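Local coordinates for protein ENT (Trypanosoma brucei brucei, PDB 5ZX1) that contains an ENT domain, a helical module probably used for protein-protein contacts in transcription or chromatin regulation, though its exact role is unknown, at residues T96-A100 with S101-K105. Sequence-based numbering, arbitrary orientation.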
loop_
_atom_site.group_PDB
_atom_site.type_symbol
_atom_site.label_atom_id
_atom_site.label_comp_id
_atom_site.label_asym_id
_atom_site.label_seq_id
_atom_site.Cartn_x
_atom_site.Cartn_y
_atom_site.Cartn_z
ATOM N N THR A 96 -7.449 -7.259 -6.326
ATOM C CA THR A 96 -8.682 -7.104 -7.093
ATOM C C THR A 96 -9.772 -8.125 -6.680
ATOM O O THR A 96 -10.954 -7.777 -6.637
ATOM C CB THR A 96 -8.416 -7.211 -8.620
ATOM O OG1 THR A 96 -7.820 -8.474 -8.918
ATOM C CG2 THR A 96 -7.465 -6.127 -9.070
ATOM N N SER A 97 -9.400 -9.367 -6.364
ATOM C CA SER A 97 -10.401 -10.345 -5.906
ATOM C C SER A 97 -11.073 -9.927 -4.600
ATOM O O SER A 97 -12.280 -10.109 -4.422
ATOM C CB SER A 97 -9.778 -11.717 -5.723
ATOM O OG SER A 97 -8.924 -12.004 -6.801
ATOM N N VAL A 98 -10.287 -9.376 -3.682
ATOM C CA VAL A 98 -10.831 -8.899 -2.412
ATOM C C VAL A 98 -11.754 -7.704 -2.629
ATOM O O VAL A 98 -12.791 -7.576 -1.972
ATOM C CB VAL A 98 -9.710 -8.538 -1.435
ATOM C CG1 VAL A 98 -10.293 -7.992 -0.122
ATOM C CG2 VAL A 98 -8.828 -9.750 -1.189
ATOM N N ALA A 99 -11.388 -6.817 -3.545
ATOM C CA ALA A 99 -12.267 -5.693 -3.840
ATOM C C ALA A 99 -13.532 -6.208 -4.527
ATOM O O ALA A 99 -14.647 -5.736 -4.269
ATOM C CB ALA A 99 -11.557 -4.659 -4.694
ATOM N N ALA A 100 -13.358 -7.206 -5.383
ATOM C CA ALA A 100 -14.481 -7.786 -6.113
ATOM C C ALA A 100 -15.430 -8.542 -5.178
ATOM O O ALA A 100 -16.646 -8.383 -5.261
ATOM C CB ALA A 100 -13.979 -8.703 -7.205
ATOM N N SER A 101 -14.878 -9.360 -4.289
ATOM C CA SER A 101 -15.712 -10.166 -3.396
ATOM C C SER A 101 -16.628 -9.322 -2.494
ATOM O O SER A 101 -17.718 -9.763 -2.111
ATOM C CB SER A 101 -14.834 -11.062 -2.524
ATOM O OG SER A 101 -14.239 -10.314 -1.476
ATOM N N GLY A 102 -16.178 -8.123 -2.136
ATOM C CA GLY A 102 -16.899 -7.297 -1.181
ATOM C C GLY A 102 -16.880 -7.766 0.269
ATOM O O GLY A 102 -17.636 -7.250 1.087
ATOM N N VAL A 103 -16.009 -8.717 0.607
ATOM C CA VAL A 103 -15.937 -9.236 1.985
ATOM C C VAL A 103 -15.604 -8.159 3.031
ATOM O O VAL A 103 -16.032 -8.259 4.190
ATOM C CB VAL A 103 -14.912 -10.419 2.108
ATOM C CG1 VAL A 103 -15.413 -11.661 1.375
ATOM C CG2 VAL A 103 -13.530 -10.014 1.609
ATOM N N LEU A 104 -14.855 -7.129 2.641
ATOM C CA LEU A 104 -14.444 -6.111 3.608
ATOM C C LEU A 104 -15.600 -5.194 3.991
ATOM O O LEU A 104 -15.541 -4.495 4.999
ATOM C CB LEU A 104 -13.263 -5.298 3.070
ATOM C CG LEU A 104 -11.998 -6.146 3.187
ATOM C CD1 LEU A 104 -10.791 -5.465 2.565
ATOM C CD2 LEU A 104 -11.757 -6.509 4.666
ATOM N N LYS A 105 -16.659 -5.217 3.192
ATOM C CA LYS A 105 -17.877 -4.486 3.493
ATOM C C LYS A 105 -18.849 -5.307 4.340
ATOM O O LYS A 105 -19.904 -4.821 4.705
ATOM C CB LYS A 105 -18.533 -4.048 2.173
ATOM C CG LYS A 105 -17.600 -3.203 1.312
ATOM C CD LYS A 105 -18.077 -3.075 -0.129
ATOM C CE LYS A 105 -17.167 -2.122 -0.910
ATOM N NZ LYS A 105 -17.707 -1.788 -2.267
HETATM O O HOH W 1 -13.911 -6.511 0.214
#
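Ser101, at the end of helix 93-101, bonds back to Ser97 and Val98, and its side chain forms an ST turn that leads into the 3-10 segment 103-105. The backbone N of Ser101 donates a helical bond of 2.7 Å to Ser97 O, four residues back. Its CB lies 3.3 Å from that same oxygen. With chi1 at 77°, OG sits in the angle between the backbone N and C of its own residue and faces back to the preceding turn. There OG donates to Val98 O at 3.1 Å, and the donor is tilted 35° out of the carbonyl plane. The same OG accepts from Val103 N in a nearly straight bond, at 3.2 Å. This second bond defines the ST turn.

Gly102 leaves the helical conformation with a positive phi of 71°, and its N reaches Val98 O only weakly, at 3.4 Å. Val98 O thus accepts from the hydroxyl, from this weak N-H and from a water. The water in turn accepts from Leu104 N and bridges helix end to 3-10 segment.

Apolar groups meet beside this polar network at the surface of the domain. Val98 and Leu104 both touch Met54 of helix 30-56, and Leu104 also touches His55. The first torsion of Val98 sends CG1 out toward the 3-10 segment. It lies 4.2 Å from Val103 CG2 and 3.7 Å from Leu104 CD1.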